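Local coordinates for protein glycoside hydrolase family 31 (Kribbella flavida DSM 17836, PDB 5X3I) that hydrolyses the alpha-1,3-glucosidic linkages of the cyclic tetrasaccharide cyclobis-(1-6)-alpha-nigerosyl inside the cell, yielding isomaltose, at residues 37-49 and 135-147. The protein carries 1 engineered substitution. Residues are numbered along the deposited sequence; the frame is centred on the assembly and turned at random.
Sequences PDQRVPVLPLAGE and EWFEVSPAVWTAD
With CG trans to the backbone N (chi1 176°) and a bend at chi3, Arg40 lays its guanidinium across Val139, whose CB sits over the centre of one face, 3.6 Å from Arg40 CZ. The beta-branched valine sets an apolar surface against this flat face, keeping the in-plane N-H groups available for hydrogen bonds, and its CG2 also meets Pro45 CD at 3.8 Å. In the guanidinium plane, Arg40 NE and NH2 both grip Val43 O, a side-on fork that fixes the loop ahead of Pro45, while NH1 bonds to Tyr121 OH. Replacing Arg40 by an alanine would probably deprive Val43 O of these two donors and open a gap over Val139. Farther along, Ala142 N donates to Pro45 O (3.1 Å) and Ala47 N to Ala142 O (2.9 Å), bridging Leu46 and Ala142. Small Ala47 brings CB 3.7 Å from Val143 CG1 and also touches Pro141 CB. Leu44 CD1 rests 3.9 Å from Ala142 CB, and both side chains touch Leu165 of strand 159-167. Glu49 OE2 accepts from Leu46 N, bracing the type II turn 46-49. The arrangement is an isolated beta bridge where the chain passes from strand 130-139 to edge strand 143-145 of a sheet probably belonging to the galactose mutarotase-like domain of family 31 glycosidases.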
loop_
_atom_site.group_PDB
_atom_site.type_symbol
_atom_site.label_atom_id
_atom_site.label_comp_id
_atom_site.label_asym_id
_atom_site.label_seq_id
_atom_site.Cartn_x
_atom_site.Cartn_y
_atom_site.Cartn_z
ATOM N N PRO A 37 -13.977 12.740 -18.022
ATOM C CA PRO A 37 -14.526 13.552 -19.115
ATOM C C PRO A 37 -15.587 14.563 -18.688
ATOM O O PRO A 37 -15.961 15.408 -19.485
ATOM C CB PRO A 37 -15.134 12.505 -20.059
ATOM C CG PRO A 37 -15.335 11.305 -19.223
ATOM C CD PRO A 37 -14.196 11.305 -18.266
ATOM N N ASP A 38 -16.118 14.436 -17.481
ATOM C CA ASP A 38 -17.178 15.329 -17.022
ATOM C C ASP A 38 -16.695 16.535 -16.204
ATOM O O ASP A 38 -17.507 17.266 -15.649
ATOM C CB ASP A 38 -18.203 14.536 -16.206
ATOM C CG ASP A 38 -17.611 13.930 -14.952
ATOM O OD1 ASP A 38 -16.375 13.867 -14.840
ATOM O OD2 ASP A 38 -18.385 13.510 -14.077
ATOM N N GLN A 39 -15.388 16.725 -16.082
ATOM C CA GLN A 39 -14.898 17.672 -15.082
ATOM C C GLN A 39 -14.211 18.925 -15.611
ATOM O O GLN A 39 -14.054 19.125 -16.809
ATOM C CB GLN A 39 -13.931 16.969 -14.122
ATOM C CG GLN A 39 -12.510 16.803 -14.631
ATOM C CD GLN A 39 -11.574 16.273 -13.549
ATOM O OE1 GLN A 39 -11.511 15.069 -13.301
ATOM N NE2 GLN A 39 -10.859 17.178 -12.888
ATOM N N ARG A 40 -13.802 19.758 -14.666
ATOM C CA ARG A 40 -13.053 20.972 -14.932
ATOM C C ARG A 40 -11.563 20.712 -14.736
ATOM O O ARG A 40 -11.145 20.250 -13.669
ATOM C CB ARG A 40 -13.547 22.087 -14.008
ATOM C CG ARG A 40 -12.793 23.374 -14.126
ATOM C CD ARG A 40 -13.487 24.475 -13.380
ATOM N NE ARG A 40 -13.272 24.423 -11.940
ATOM C CZ ARG A 40 -14.245 24.497 -11.040
ATOM N NH1 ARG A 40 -15.504 24.605 -11.428
ATOM N NH2 ARG A 40 -13.961 24.460 -9.752
ATOM N N VAL A 41 -10.776 20.935 -15.785
ATOM C CA VAL A 41 -9.330 20.729 -15.735
ATOM C C VAL A 41 -8.517 21.998 -15.986
ATOM O O VAL A 41 -8.594 22.566 -17.070
ATOM C CB VAL A 41 -8.886 19.681 -16.750
ATOM C CG1 VAL A 41 -7.411 19.391 -16.583
ATOM C CG2 VAL A 41 -9.707 18.411 -16.591
ATOM N N PRO A 42 -7.734 22.448 -14.999
ATOM C CA PRO A 42 -7.657 21.941 -13.630
ATOM C C PRO A 42 -8.868 22.377 -12.840
ATOM O O PRO A 42 -9.583 23.280 -13.267
ATOM C CB PRO A 42 -6.384 22.585 -13.085
ATOM C CG PRO A 42 -6.251 23.835 -13.861
ATOM C CD PRO A 42 -6.740 23.506 -15.237
ATOM N N VAL A 43 -9.104 21.723 -11.713
ATOM C CA VAL A 43 -10.213 22.080 -10.859
ATOM C C VAL A 43 -9.983 23.468 -10.273
ATOM O O VAL A 43 -10.909 24.258 -10.174
ATOM C CB VAL A 43 -10.403 21.053 -9.735
ATOM C CG1 VAL A 43 -11.576 21.435 -8.867
ATOM C CG2 VAL A 43 -10.603 19.666 -10.324
ATOM N N LEU A 44 -8.737 23.758 -9.908
ATOM C CA LEU A 44 -8.364 25.065 -9.374
ATOM C C LEU A 44 -7.291 25.722 -10.245
ATOM O O LEU A 44 -6.104 25.582 -9.989
ATOM C CB LEU A 44 -7.867 24.936 -7.933
ATOM C CG LEU A 44 -7.463 26.225 -7.212
ATOM C CD1 LEU A 44 -8.645 27.147 -7.076
ATOM C CD2 LEU A 44 -6.873 25.908 -5.841
ATOM N N PRO A 45 -7.712 26.443 -11.288
ATOM C CA PRO A 45 -6.752 27.067 -12.205
ATOM C C PRO A 45 -6.060 28.258 -11.572
ATOM O O PRO A 45 -6.662 28.935 -10.742
ATOM C CB PRO A 45 -7.624 27.518 -13.383
ATOM C CG PRO A 45 -8.968 26.910 -13.148
ATOM C CD PRO A 45 -9.097 26.719 -11.683
ATOM N N LEU A 46 -4.810 28.502 -11.941
ATOM C CA LEU A 46 -4.149 29.739 -11.551
ATOM C C LEU A 46 -4.747 30.884 -12.353
ATOM O O LEU A 46 -5.196 30.684 -13.479
ATOM C CB LEU A 46 -2.641 29.659 -11.781
ATOM C CG LEU A 46 -1.892 28.588 -10.986
ATOM C CD1 LEU A 46 -0.399 28.668 -11.248
ATOM C CD2 LEU A 46 -2.179 28.738 -9.512
ATOM N N ALA A 47 -4.775 32.075 -11.769
ATOM C CA ALA A 47 -5.149 33.265 -12.525
ATOM C C ALA A 47 -4.240 33.379 -13.737
ATOM O O ALA A 47 -3.023 33.303 -13.614
ATOM C CB ALA A 47 -5.054 34.510 -11.657
ATOM N N GLY A 48 -4.833 33.524 -14.914
ATOM C CA GLY A 48 -4.055 33.600 -16.135
ATOM C C GLY A 48 -4.063 32.308 -16.923
ATOM O O GLY A 48 -3.762 32.303 -18.112
ATOM N N GLU A 49 -4.411 31.210 -16.259
ATOM C CA GLU A 49 -4.504 29.913 -16.909
ATOM C C GLU A 49 -5.858 29.737 -17.561
ATOM O O GLU A 49 -6.873 30.142 -17.005
ATOM C CB GLU A 49 -4.282 28.774 -15.909
ATOM C CG GLU A 49 -2.839 28.504 -15.539
ATOM C CD GLU A 49 -2.683 27.222 -14.732
ATOM O OE1 GLU A 49 -1.578 26.639 -14.757
ATOM O OE2 GLU A 49 -3.661 26.799 -14.074
ATOM N N GLU A 135 -27.044 23.102 -13.861
ATOM C CA GLU A 135 -27.097 24.076 -12.785
ATOM C C GLU A 135 -25.978 25.091 -12.962
ATOM O O GLU A 135 -25.208 25.015 -13.918
ATOM C CB GLU A 135 -26.985 23.386 -11.429
ATOM C CG GLU A 135 -25.777 22.481 -11.313
ATOM C CD GLU A 135 -25.716 21.763 -9.984
ATOM O OE1 GLU A 135 -25.453 22.427 -8.960
ATOM O OE2 GLU A 135 -25.936 20.533 -9.964
ATOM N N TRP A 136 -25.888 26.043 -12.043
ATOM C CA TRP A 136 -24.812 27.023 -12.089
ATOM C C TRP A 136 -23.571 26.506 -11.376
ATOM O O TRP A 136 -23.644 26.037 -10.241
ATOM C CB TRP A 136 -25.254 28.353 -11.471
ATOM C CG TRP A 136 -26.102 29.196 -12.377
ATOM C CD1 TRP A 136 -27.425 29.493 -12.222
ATOM C CD2 TRP A 136 -25.683 29.850 -13.581
ATOM N NE1 TRP A 136 -27.853 30.291 -13.253
ATOM C CE2 TRP A 136 -26.804 30.525 -14.101
ATOM C CE3 TRP A 136 -24.469 29.931 -14.268
ATOM C CZ2 TRP A 136 -26.748 31.270 -15.276
ATOM C CZ3 TRP A 136 -24.416 30.671 -15.435
ATOM C CH2 TRP A 136 -25.548 31.329 -15.927
ATOM N N PHE A 137 -22.436 26.585 -12.059
ATOM C CA PHE A 137 -21.148 26.271 -11.461
ATOM C C PHE A 137 -20.324 27.547 -11.360
ATOM O O PHE A 137 -20.490 28.463 -12.161
ATOM C CB PHE A 137 -20.391 25.225 -12.281
ATOM C CG PHE A 137 -21.181 23.982 -12.565
ATOM C CD1 PHE A 137 -21.720 23.763 -13.821
ATOM C CD2 PHE A 137 -21.376 23.027 -11.583
ATOM C CE1 PHE A 137 -22.443 22.617 -14.091
ATOM C CE2 PHE A 137 -22.101 21.879 -11.844
ATOM C CZ PHE A 137 -22.634 21.673 -13.099
ATOM N N GLU A 138 -19.440 27.610 -10.372
ATOM C CA GLU A 138 -18.554 28.753 -10.237
ATOM C C GLU A 138 -17.116 28.306 -10.039
ATOM O O GLU A 138 -16.847 27.329 -9.346
ATOM C CB GLU A 138 -18.992 29.645 -9.074
ATOM C CG GLU A 138 -18.187 30.929 -8.956
ATOM C CD GLU A 138 -18.728 31.873 -7.907
ATOM O OE1 GLU A 138 -18.248 33.025 -7.847
ATOM O OE2 GLU A 138 -19.630 31.470 -7.143
ATOM N N VAL A 139 -16.193 29.026 -10.662
ATOM C CA VAL A 139 -14.781 28.776 -10.453
ATOM C C VAL A 139 -14.044 30.096 -10.221
ATOM O O VAL A 139 -14.230 31.064 -10.955
ATOM C CB VAL A 139 -14.171 28.011 -11.637
ATOM C CG1 VAL A 139 -14.411 28.751 -12.946
ATOM C CG2 VAL A 139 -12.695 27.746 -11.404
ATOM N N SER A 140 -13.252 30.130 -9.157
ATOM C CA SER A 140 -12.451 31.284 -8.788
ATOM C C SER A 140 -10.965 30.991 -8.943
ATOM O O SER A 140 -10.453 30.064 -8.321
ATOM C CB SER A 140 -12.749 31.700 -7.349
ATOM O OG SER A 140 -14.135 31.891 -7.144
ATOM N N PRO A 141 -10.264 31.781 -9.768
ATOM C CA PRO A 141 -8.827 31.607 -10.005
ATOM C C PRO A 141 -7.994 31.845 -8.752
ATOM O O PRO A 141 -8.387 32.632 -7.899
ATOM C CB PRO A 141 -8.518 32.662 -11.067
ATOM C CG PRO A 141 -9.544 33.713 -10.848
ATOM C CD PRO A 141 -10.791 32.981 -10.439
ATOM N N ALA A 142 -6.857 31.172 -8.649
ATOM C CA ALA A 142 -6.016 31.274 -7.463
ATOM C C ALA A 142 -4.629 31.795 -7.797
ATOM O O ALA A 142 -4.185 31.719 -8.935
ATOM C CB ALA A 142 -5.912 29.923 -6.765
ATOM N N VAL A 143 -3.947 32.329 -6.793
ATOM C CA VAL A 143 -2.599 32.837 -6.979
ATOM C C VAL A 143 -1.683 32.481 -5.820
ATOM O O VAL A 143 -2.122 32.365 -4.677
ATOM C CB VAL A 143 -2.580 34.380 -7.144
ATOM C CG1 VAL A 143 -3.410 34.816 -8.347
ATOM C CG2 VAL A 143 -3.055 35.060 -5.873
ATOM N N TRP A 144 -0.401 32.347 -6.126
ATOM C CA TRP A 144 0.622 32.137 -5.119
ATOM C C TRP A 144 1.159 33.465 -4.604
ATOM O O TRP A 144 1.574 34.318 -5.380
ATOM C CB TRP A 144 1.769 31.305 -5.684
ATOM C CG TRP A 144 1.452 29.856 -5.886
ATOM C CD1 TRP A 144 1.178 29.239 -7.064
ATOM C CD2 TRP A 144 1.390 28.841 -4.874
ATOM N NE1 TRP A 144 0.954 27.898 -6.856
ATOM C CE2 TRP A 144 1.074 27.629 -5.518
ATOM C CE3 TRP A 144 1.571 28.840 -3.488
ATOM C CZ2 TRP A 144 0.936 26.427 -4.824
ATOM C CZ3 TRP A 144 1.428 27.652 -2.801
ATOM C CH2 TRP A 144 1.114 26.458 -3.471
ATOM N N THR A 145 1.172 33.619 -3.288
ATOM C CA THR A 145 1.626 34.847 -2.655
ATOM C C THR A 145 2.384 34.535 -1.380
ATOM O O THR A 145 2.127 33.514 -0.742
ATOM C CB THR A 145 0.446 35.770 -2.312
ATOM O OG1 THR A 145 0.919 36.901 -1.579
ATOM C CG2 THR A 145 -0.585 35.034 -1.470
ATOM N N ALA A 146 3.304 35.416 -1.001
ATOM C CA ALA A 146 3.964 35.310 0.297
ATOM C C ALA A 146 3.212 36.089 1.367
ATOM O O ALA A 146 3.536 35.992 2.546
ATOM C CB ALA A 146 5.395 35.787 0.209
ATOM N N ASP A 147 2.203 36.854 0.959
ATOM C CA ASP A 147 1.392 37.625 1.898
ATOM C C ASP A 147 0.200 36.811 2.417
ATOM O O ASP A 147 -0.609 36.328 1.629
ATOM C CB ASP A 147 0.873 38.914 1.245
ATOM C CG ASP A 147 1.982 39.759 0.635
ATOM O OD1 ASP A 147 2.788 40.308 1.401
ATOM O OD2 ASP A 147 2.040 39.880 -0.605
#